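CmeC (Campylobacter jejuni, PDB 4MT4) probably serves as the trimeric outer membrane channel through which substrates of a drug efflux system leave the cell. Local coordinates at residues R152-V155 with I156-V160; I439-V442 with I443-F446; K230-K233 with I234-N238; S265-I268 with L269-P273. One frame throughout, in Å; residues are numbered along the deposited sequence.

Contact 1 (R152-V155 with I156-V160)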
loop_
_atom_site.group_PDB
_atom_site.type_symbol
_atom_site.label_atom_id
_atom_site.label_comp_id
_atom_site.label_asym_id
_atom_site.label_seq_id
_atom_site.Cartn_x
_atom_site.Cartn_y
_atom_site.Cartn_z
ATOM N N ARG B 152 2.774 -15.705 -10.404
ATOM C CA ARG B 152 3.459 -16.138 -11.616
ATOM C C ARG B 152 2.834 -15.492 -12.847
ATOM O O ARG B 152 3.536 -14.932 -13.689
ATOM C CB ARG B 152 3.419 -17.662 -11.742
ATOM C CG ARG B 152 4.368 -18.233 -12.785
ATOM C CD ARG B 152 4.297 -19.753 -12.822
ATOM N NE ARG B 152 5.435 -20.342 -13.523
ATOM C CZ ARG B 152 5.460 -20.610 -14.824
ATOM N NH1 ARG B 152 6.541 -21.149 -15.371
ATOM N NH2 ARG B 152 4.405 -20.338 -15.580
ATOM N N LEU B 153 1.510 -15.570 -12.937
ATOM C CA LEU B 153 0.770 -14.970 -14.040
ATOM C C LEU B 153 0.992 -13.462 -14.104
ATOM O O LEU B 153 1.166 -12.893 -15.181
ATOM C CB LEU B 153 -0.722 -15.274 -13.905
ATOM C CG LEU B 153 -1.673 -14.576 -14.878
ATOM C CD1 LEU B 153 -1.310 -14.889 -16.324
ATOM C CD2 LEU B 153 -3.117 -14.963 -14.586
ATOM N N SER B 154 0.992 -12.825 -12.939
ATOM C CA SER B 154 1.194 -11.383 -12.838
ATOM C C SER B 154 2.585 -10.969 -13.313
ATOM O O SER B 154 2.732 -10.009 -14.067
ATOM C CB SER B 154 0.976 -10.919 -11.398
ATOM O OG SER B 154 1.347 -9.561 -11.229
ATOM N N VAL B 155 3.600 -11.699 -12.861
ATOM C CA VAL B 155 4.986 -11.419 -13.222
ATOM C C VAL B 155 5.214 -11.600 -14.720
ATOM O O VAL B 155 5.853 -10.766 -15.364
ATOM C CB VAL B 155 5.959 -12.325 -12.434
ATOM C CG1 VAL B 155 7.340 -12.314 -13.064
ATOM C CG2 VAL B 155 6.028 -11.883 -10.982
ATOM N N ILE B 156 4.679 -12.687 -15.270
ATOM C CA ILE B 156 4.804 -12.958 -16.698
ATOM C C ILE B 156 4.093 -11.894 -17.534
ATOM O O ILE B 156 4.658 -11.361 -18.490
ATOM C CB ILE B 156 4.235 -14.346 -17.068
ATOM C CG1 ILE B 156 5.061 -15.456 -16.415
ATOM C CG2 ILE B 156 4.212 -14.533 -18.575
ATOM C CD1 ILE B 156 4.557 -16.853 -16.731
ATOM N N SER B 157 2.855 -11.586 -17.163
ATOM C CA SER B 157 2.065 -10.590 -17.880
ATOM C C SER B 157 2.725 -9.217 -17.854
ATOM O O SER B 157 2.754 -8.513 -18.864
ATOM C CB SER B 157 0.659 -10.501 -17.287
ATOM O OG SER B 157 -0.035 -11.724 -17.450
ATOM N N ASN B 158 3.256 -8.843 -16.694
ATOM C CA ASN B 158 3.943 -7.566 -16.547
ATOM C C ASN B 158 5.215 -7.509 -17.380
ATOM O O ASN B 158 5.545 -6.470 -17.947
ATOM C CB ASN B 158 4.271 -7.297 -15.076
ATOM C CG ASN B 158 3.045 -6.929 -14.262
ATOM O OD1 ASN B 158 2.019 -6.528 -14.810
ATOM N ND2 ASN B 158 3.149 -7.057 -12.944
ATOM N N THR B 159 5.922 -8.634 -17.454
ATOM C CA THR B 159 7.142 -8.732 -18.249
ATOM C C THR B 159 6.844 -8.593 -19.741
ATOM O O THR B 159 7.553 -7.890 -20.463
ATOM C CB THR B 159 7.869 -10.067 -17.998
ATOM O OG1 THR B 159 8.285 -10.137 -16.628
ATOM C CG2 THR B 159 9.086 -10.196 -18.899
ATOM N N VAL B 160 5.789 -9.265 -20.192
ATOM C CA VAL B 160 5.388 -9.215 -21.597
ATOM C C VAL B 160 4.945 -7.812 -22.000
ATOM O O VAL B 160 5.343 -7.298 -23.047
ATOM C CB VAL B 160 4.243 -10.209 -21.894
ATOM C CG1 VAL B 160 3.706 -10.012 -23.303
ATOM C CG2 VAL B 160 4.716 -11.640 -21.694
#

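Contact 2 (I439-V442 with I443-F446)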
loop_
_atom_site.group_PDB
_atom_site.type_symbol
_atom_site.label_atom_id
_atom_site.label_comp_id
_atom_site.label_asym_id
_atom_site.label_seq_id
_atom_site.Cartn_x
_atom_site.Cartn_y
_atom_site.Cartn_z
ATOM N N ILE B 439 -4.214 -8.082 -25.765
ATOM C CA ILE B 439 -4.272 -9.536 -25.850
ATOM C C ILE B 439 -3.906 -10.148 -24.504
ATOM O O ILE B 439 -4.569 -11.065 -24.023
ATOM C CB ILE B 439 -3.320 -10.085 -26.933
ATOM C CG1 ILE B 439 -3.646 -9.474 -28.296
ATOM C CG2 ILE B 439 -3.407 -11.599 -27.000
ATOM C CD1 ILE B 439 -5.037 -9.796 -28.792
ATOM N N VAL B 440 -2.846 -9.620 -23.902
ATOM C CA VAL B 440 -2.360 -10.096 -22.614
ATOM C C VAL B 440 -3.397 -9.893 -21.510
ATOM O O VAL B 440 -3.603 -10.773 -20.674
ATOM C CB VAL B 440 -1.049 -9.383 -22.219
ATOM C CG1 VAL B 440 -0.542 -9.889 -20.878
ATOM C CG2 VAL B 440 0.002 -9.582 -23.298
ATOM N N ASP B 441 -4.049 -8.732 -21.519
ATOM C CA ASP B 441 -5.064 -8.411 -20.521
ATOM C C ASP B 441 -6.205 -9.424 -20.534
ATOM O O ASP B 441 -6.707 -9.815 -19.482
ATOM C CB ASP B 441 -5.612 -6.999 -20.745
ATOM C CG ASP B 441 -4.641 -5.921 -20.302
ATOM O OD1 ASP B 441 -3.851 -6.179 -19.369
ATOM O OD2 ASP B 441 -4.667 -4.814 -20.883
ATOM N N VAL B 442 -6.608 -9.844 -21.730
ATOM C CA VAL B 442 -7.637 -10.866 -21.880
ATOM C C VAL B 442 -7.147 -12.198 -21.329
ATOM O O VAL B 442 -7.841 -12.854 -20.553
ATOM C CB VAL B 442 -8.050 -11.050 -23.355
ATOM C CG1 VAL B 442 -9.009 -12.225 -23.496
ATOM C CG2 VAL B 442 -8.674 -9.777 -23.896
ATOM N N ILE B 443 -5.944 -12.590 -21.737
ATOM C CA ILE B 443 -5.323 -13.816 -21.249
ATOM C C ILE B 443 -5.175 -13.788 -19.729
ATOM O O ILE B 443 -5.458 -14.776 -19.049
ATOM C CB ILE B 443 -3.938 -14.040 -21.896
ATOM C CG1 ILE B 443 -4.078 -14.189 -23.415
ATOM C CG2 ILE B 443 -3.259 -15.263 -21.299
ATOM C CD1 ILE B 443 -2.756 -14.330 -24.145
ATOM N N LYS B 444 -4.743 -12.645 -19.203
ATOM C CA LYS B 444 -4.571 -12.472 -17.765
ATOM C C LYS B 444 -5.898 -12.577 -17.020
ATOM O O LYS B 444 -5.979 -13.188 -15.955
ATOM C CB LYS B 444 -3.921 -11.120 -17.463
ATOM C CG LYS B 444 -3.632 -10.880 -15.986
ATOM C CD LYS B 444 -3.511 -9.396 -15.669
ATOM C CE LYS B 444 -2.470 -8.715 -16.542
ATOM N NZ LYS B 444 -2.351 -7.263 -16.234
ATOM N N ALA B 445 -6.939 -11.977 -17.590
ATOM C CA ALA B 445 -8.252 -11.935 -16.951
ATOM C C ALA B 445 -8.908 -13.311 -16.896
ATOM O O ALA B 445 -9.769 -13.562 -16.054
ATOM C CB ALA B 445 -9.157 -10.952 -17.675
ATOM N N PHE B 446 -8.499 -14.200 -17.794
ATOM C CA PHE B 446 -9.071 -15.541 -17.856
ATOM C C PHE B 446 -8.188 -16.575 -17.161
ATOM O O PHE B 446 -8.426 -17.778 -17.265
ATOM C CB PHE B 446 -9.316 -15.952 -19.311
ATOM C CG PHE B 446 -10.587 -15.399 -19.890
ATOM C CD1 PHE B 446 -10.631 -14.111 -20.393
ATOM C CD2 PHE B 446 -11.739 -16.166 -19.927
ATOM C CE1 PHE B 446 -11.797 -13.598 -20.923
ATOM C CE2 PHE B 446 -12.909 -15.661 -20.455
ATOM C CZ PHE B 446 -12.937 -14.373 -20.955
#

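Contact 3 (K230-K233 with I234-N238)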
loop_
_atom_site.group_PDB
_atom_site.type_symbol
_atom_site.label_atom_id
_atom_site.label_comp_id
_atom_site.label_asym_id
_atom_site.label_seq_id
_atom_site.Cartn_x
_atom_site.Cartn_y
_atom_site.Cartn_z
ATOM N N LYS B 230 14.694 0.262 -18.114
ATOM C CA LYS B 230 14.920 0.065 -16.688
ATOM C C LYS B 230 13.881 -0.876 -16.091
ATOM O O LYS B 230 14.213 -1.771 -15.315
ATOM C CB LYS B 230 14.888 1.405 -15.949
ATOM C CG LYS B 230 14.658 1.280 -14.448
ATOM C CD LYS B 230 14.215 2.601 -13.835
ATOM C CE LYS B 230 13.787 2.423 -12.386
ATOM N NZ LYS B 230 13.270 3.689 -11.797
ATOM N N ALA B 231 12.623 -0.662 -16.465
ATOM C CA ALA B 231 11.516 -1.472 -15.968
ATOM C C ALA B 231 11.678 -2.942 -16.343
ATOM O O ALA B 231 11.351 -3.829 -15.559
ATOM C CB ALA B 231 10.193 -0.935 -16.494
ATOM N N LEU B 232 12.193 -3.195 -17.541
ATOM C CA LEU B 232 12.373 -4.564 -18.010
ATOM C C LEU B 232 13.558 -5.238 -17.316
ATOM O O LEU B 232 13.514 -6.433 -17.018
ATOM C CB LEU B 232 12.564 -4.590 -19.527
ATOM C CG LEU B 232 12.586 -5.982 -20.162
ATOM C CD1 LEU B 232 11.254 -6.684 -19.944
ATOM C CD2 LEU B 232 12.926 -5.906 -21.642
ATOM N N LYS B 233 14.608 -4.464 -17.058
ATOM C CA LYS B 233 15.798 -4.973 -16.382
ATOM C C LYS B 233 15.484 -5.411 -14.954
ATOM O O LYS B 233 15.898 -6.486 -14.519
ATOM C CB LYS B 233 16.902 -3.914 -16.371
ATOM C CG LYS B 233 17.469 -3.589 -17.740
ATOM C CD LYS B 233 18.090 -4.815 -18.382
ATOM C CE LYS B 233 18.711 -4.482 -19.728
ATOM N NZ LYS B 233 19.219 -5.702 -20.415
ATOM N N ILE B 234 14.749 -4.570 -14.233
ATOM C CA ILE B 234 14.378 -4.848 -12.850
ATOM C C ILE B 234 13.513 -6.106 -12.756
ATOM O O ILE B 234 13.574 -6.848 -11.773
ATOM C CB ILE B 234 13.632 -3.644 -12.224
ATOM C CG1 ILE B 234 14.561 -2.429 -12.139
ATOM C CG2 ILE B 234 13.104 -3.982 -10.839
ATOM C CD1 ILE B 234 13.945 -1.229 -11.445
ATOM N N LEU B 235 12.733 -6.361 -13.799
ATOM C CA LEU B 235 11.813 -7.492 -13.807
ATOM C C LEU B 235 12.482 -8.835 -14.111
ATOM O O LEU B 235 11.973 -9.882 -13.714
ATOM C CB LEU B 235 10.691 -7.249 -14.824
ATOM C CG LEU B 235 9.535 -6.329 -14.420
ATOM C CD1 LEU B 235 8.652 -6.027 -15.622
ATOM C CD2 LEU B 235 8.717 -6.948 -13.296
ATOM N N THR B 236 13.615 -8.811 -14.809
ATOM C CA THR B 236 14.150 -10.035 -15.406
ATOM C C THR B 236 15.628 -10.340 -15.138
ATOM O O THR B 236 16.072 -11.471 -15.354
ATOM C CB THR B 236 13.957 -10.010 -16.940
ATOM O OG1 THR B 236 14.609 -8.857 -17.488
ATOM C CG2 THR B 236 12.480 -9.969 -17.298
ATOM N N SER B 237 16.391 -9.354 -14.677
ATOM C CA SER B 237 17.842 -9.518 -14.595
ATOM C C SER B 237 18.376 -9.693 -13.174
ATOM O O SER B 237 17.844 -9.127 -12.221
ATOM C CB SER B 237 18.539 -8.322 -15.250
ATOM O OG SER B 237 19.946 -8.488 -15.235
ATOM N N ASN B 238 19.438 -10.487 -13.052
ATOM C CA ASN B 238 20.169 -10.634 -11.796
ATOM C C ASN B 238 21.628 -10.230 -11.978
ATOM O O ASN B 238 22.464 -10.450 -11.099
ATOM C CB ASN B 238 20.084 -12.069 -11.276
ATOM C CG ASN B 238 20.791 -13.060 -12.181
ATOM O OD1 ASN B 238 20.834 -12.885 -13.399
ATOM N ND2 ASN B 238 21.354 -14.107 -11.588
#

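Contact 4 (S265-I268 with L269-P273)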
loop_
_atom_site.group_PDB
_atom_site.type_symbol
_atom_site.label_atom_id
_atom_site.label_comp_id
_atom_site.label_asym_id
_atom_site.label_seq_id
_atom_site.Cartn_x
_atom_site.Cartn_y
_atom_site.Cartn_z
ATOM N N SER B 265 -15.964 -17.464 -19.607
ATOM C CA SER B 265 -15.988 -18.917 -19.507
ATOM C C SER B 265 -17.056 -19.390 -18.528
ATOM O O SER B 265 -17.450 -18.657 -17.621
ATOM C CB SER B 265 -14.617 -19.442 -19.080
ATOM O OG SER B 265 -14.648 -20.843 -18.878
ATOM N N SER B 266 -17.520 -20.622 -18.714
ATOM C CA SER B 266 -18.530 -21.198 -17.834
ATOM C C SER B 266 -17.890 -21.746 -16.564
ATOM O O SER B 266 -18.580 -22.086 -15.603
ATOM C CB SER B 266 -19.305 -22.303 -18.554
ATOM O OG SER B 266 -18.455 -23.385 -18.889
ATOM N N THR B 267 -16.563 -21.827 -16.573
ATOM C CA THR B 267 -15.802 -22.311 -15.427
ATOM C C THR B 267 -14.749 -21.294 -14.993
ATOM O O THR B 267 -13.631 -21.660 -14.640
ATOM C CB THR B 267 -15.100 -23.646 -15.739
ATOM O OG1 THR B 267 -14.245 -23.483 -16.877
ATOM C CG2 THR B 267 -16.120 -24.735 -16.033
ATOM N N ILE B 268 -15.117 -20.018 -15.020
ATOM C CA ILE B 268 -14.185 -18.936 -14.714
ATOM C C ILE B 268 -13.733 -18.973 -13.251
ATOM O O ILE B 268 -12.641 -18.510 -12.914
ATOM C CB ILE B 268 -14.812 -17.558 -15.033
ATOM C CG1 ILE B 268 -13.769 -16.445 -14.920
ATOM C CG2 ILE B 268 -16.006 -17.283 -14.132
ATOM C CD1 ILE B 268 -12.595 -16.617 -15.852
ATOM N N LEU B 269 -14.569 -19.543 -12.388
ATOM C CA LEU B 269 -14.247 -19.647 -10.971
ATOM C C LEU B 269 -13.107 -20.631 -10.742
ATOM O O LEU B 269 -12.347 -20.504 -9.782
ATOM C CB LEU B 269 -15.478 -20.072 -10.168
ATOM C CG LEU B 269 -16.300 -18.972 -9.493
ATOM C CD1 LEU B 269 -16.817 -17.962 -10.505
ATOM C CD2 LEU B 269 -17.449 -19.590 -8.712
ATOM N N LEU B 270 -12.991 -21.608 -11.636
ATOM C CA LEU B 270 -11.965 -22.635 -11.521
ATOM C C LEU B 270 -10.725 -22.304 -12.345
ATOM O O LEU B 270 -9.770 -23.078 -12.371
ATOM C CB LEU B 270 -12.519 -23.993 -11.958
ATOM C CG LEU B 270 -13.762 -24.506 -11.230
ATOM C CD1 LEU B 270 -14.242 -25.807 -11.856
ATOM C CD2 LEU B 270 -13.483 -24.689 -9.747
ATOM N N GLN B 271 -10.738 -21.156 -13.014
ATOM C CA GLN B 271 -9.657 -20.816 -13.934
ATOM C C GLN B 271 -8.846 -19.593 -13.514
ATOM O O GLN B 271 -7.809 -19.301 -14.107
ATOM C CB GLN B 271 -10.224 -20.605 -15.338
ATOM C CG GLN B 271 -10.686 -21.893 -15.998
ATOM C CD GLN B 271 -11.446 -21.649 -17.280
ATOM O OE1 GLN B 271 -12.136 -20.641 -17.424
ATOM N NE2 GLN B 271 -11.324 -22.575 -18.225
ATOM N N ARG B 272 -9.313 -18.882 -12.493
ATOM C CA ARG B 272 -8.562 -17.752 -11.953
ATOM C C ARG B 272 -7.965 -18.089 -10.588
ATOM O O ARG B 272 -8.689 -18.447 -9.660
ATOM C CB ARG B 272 -9.447 -16.509 -11.846
ATOM C CG ARG B 272 -9.715 -15.810 -13.174
ATOM C CD ARG B 272 -10.488 -14.514 -12.968
ATOM N NE ARG B 272 -9.756 -13.573 -12.124
ATOM C CZ ARG B 272 -9.421 -12.341 -12.491
ATOM N NH1 ARG B 272 -9.763 -11.889 -13.690
ATOM N NH2 ARG B 272 -8.751 -11.557 -11.658
ATOM N N PRO B 273 -6.635 -17.970 -10.465
ATOM C CA PRO B 273 -5.900 -18.292 -9.236
ATOM C C PRO B 273 -6.325 -17.439 -8.039
ATOM O O PRO B 273 -6.353 -17.937 -6.915
ATOM C CB PRO B 273 -4.442 -18.003 -9.613
ATOM C CG PRO B 273 -4.402 -18.106 -11.096
ATOM C CD PRO B 273 -5.729 -17.599 -11.567
#

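Contact 1 (R152-V155 with I156-V160)
Ser157 and Thr159 each turn a hydroxyl back onto the helix that carries them, gripping the carbonyls of Leu153 and Val155. In Ser157 the oxygen lies beside its own backbone N (chi1 -63°), which brings OG to 2.8 Å from Leu153 O, while Ser157 N donates to the same oxygen from the other face of the carbonyl plane. Thr159 repeats the scheme two residues on: OG1 stands 2.8 Å from Val155 O, again opposite the bond from its own N. Small hydroxyl residues suit these buried places, because their polar atom finds its partner within the helix and asks nothing of the neighbours. Leu153 CD1 adds a light touch on Ser157 OG at 3.6 Å.

The four residues from Arg152 to Val155 and the five that follow belong to the middle of helix 129-195, one of the long helices of the periplasmic alpha-barrel built by outer membrane factors. Here Thr159 packs on Val49 and Ala53 of helix 44-56, and Ser157 on Val440 and Lys444 of helix 411-445, so short side chains let both helices come close. Ile156, a larger apolar side chain, packs against Trp37, Trp38 and Leu54; its CD1 also meets Arg152 NH2 at 3.7 Å, obliquely to the guanidinium. The extended arginine chain carries NH1 onward to Glu463 O.

Packing is looser on the partly exposed side, where Ser154 and Asn158 meet. Ser154 OG and Asn158 ND2 are 3.5 Å apart, and ND2 also passes Ser154 O at 3.2 Å, at an angle too poor for a hydrogen bond.

Contact 2 (I439-V442 with I443-F446)
Helix 411-445 ends in these last two turns, with Phe446 the first residue to leave helical geometry, and the side chains sort themselves by their surroundings. On the apolar flank Ile439 CG2 lies 4.0 Å from Ile443 CD1, one turn on; the branched chains fill space toward Ile260 and Trp37. Val442 and Phe446 run side by side, and CG1 of the valine reaches CD1 of the ring at 4.0 Å. The edge of that ring also faces the carbonyl of its partner: Val442 O lies in the ring plane, 3.1 Å from Phe446 CD1. Phe446 N reaches the same oxygen in a weak bond, bent to 132°, as the helix comes undone. A large apolar side chain suits this buried place, where the ring also packs on Ile33, Pro261 and Ile369.

Toward helix 129-195 the character changes. Lys444, bent at its third torsion (chi3 -55°), brings NZ to 3.6 Å from Asp441 OD1, a long salt bridge. OD1 also accepts a hydrogen bond from Gln161 NE2. That amide and the more distant ammonium would both be expected to stabilise the ionised carboxylate, although the separation from Lys444 suggests a weak ion pair.

Contact 3 (K230-K233 with I234-N238)
Thr236 sets OG1 between its backbone N and carbonyl carbon (chi1 58°), the crowded position, and from there the hydroxyl donates to Leu232 O at 2.7 Å. Lys230 and Ile234 come together differently: the lysine chain is extended beyond CG, whereas the isoleucine sends CG1 back beside its own N (chi1 -65°). The two side chains consequently lie alongside each other, with Lys230 CE 3.8 Å from Ile234 CD1. A lysine suits such a border, offering methylenes to an apolar neighbour and carrying its charge farther out. This flank meets another copy of the protein, where Lys230 packs on Gly367 and Ile234 on Ile363 of the second subunit.

The contact forms the C-terminal turn of helix 201-236, within a predicted coiled coil, and the backbone frays as it ends. Leu235 N makes only weak bonds, to Ala231 O and Leu232 O. Lys233 O then receives two donors: Ser237 N at 2.9 Å, and Thr236 N at 3.3 Å from well above the carbonyl plane.

Leu235 lays CG 3.3 Å from Ala231 O and packs on Thr162 of helix 129-195; Thr236 and Leu232 both cover Val49 of helix 44-56. Lys233 sends NZ to a salt bridge with Asp242, which also accepts from Ser237 OG, so that one carboxylate, from beyond the helix end, joins a lysine of the last turn to the first residue after it.

Contact 4 (S265-I268 with L269-P273)
Ser265 reaches across the turn to Gln271, its OG donating to OE1 at 2.9 Å, with the hydroxyl tilted out of the amide plane. Ser265 OG also accepts from Thr267 N at 3.2 Å, closing an ST turn. A serine suits the place because one small hydroxyl can give to the glutamine and receive from the backbone at once. Ser265 O is taken up in turn by Tyr14 OH.

Thr267 follows, crossing the Gln271 side chain obliquely. Its OG1 stands 3.3 Å from Gln271 NE2, but the angle is too poor for a hydrogen bond, and NE2 finds its partner in Glu451 instead. Thr267 O serves the backbone, accepting from Leu270 N at 3.1 Å, and Gln271 CG brushes past it at 3.3 Å. The glutamine chain, extended beyond CG, is long enough to bring its amide back over the start of the turn.

These residues make up the loop that leads into helix 273-293, with Arg272 at the N-cap position and Pro273 as the first helical residue, a common place for a proline, because the amides of a helix's first turn have no carbonyl within the helix to bond to.

Ile268 is the buried end of the first segment. Its CG2 meets Leu269 CD1 at 3.8 Å, the two chains crossing at about a right angle, while the isoleucine chain lies alongside that of Arg272, Ile268 CD1 4.0 Å from Arg272 CG. Both apolar residues face helix 339-405, Ile268 on Ile369 and Leu269 on Tyr358 and Leu362. Beyond the isoleucine, the arginine bends at its third torsion and carries NH2 to salt bridges with Asp274 and Glu368.

From the N terminus the contacts come in the order 1, 3, 4, 2. Each is local, so none closes a long loop, and none nests in or crosses another. Contact 1 lies on helix 129-195 between two neighbours: contact 3, at the end of helix 201-236, touches it through Thr159 and Thr236, and contact 2, at the end of helix 411-445, through Val160 and Val440. Contacts 2 and 3 do not touch, their nearest atoms being about 11 Å apart. Contact 4, in the loop before helix 273-293, joins contact 2 by a probable hydrogen bond from Arg272 NH1 to Ala445 O. The resulting row, 3-1-2-4, ties the earlier helices of the chain to the later ones.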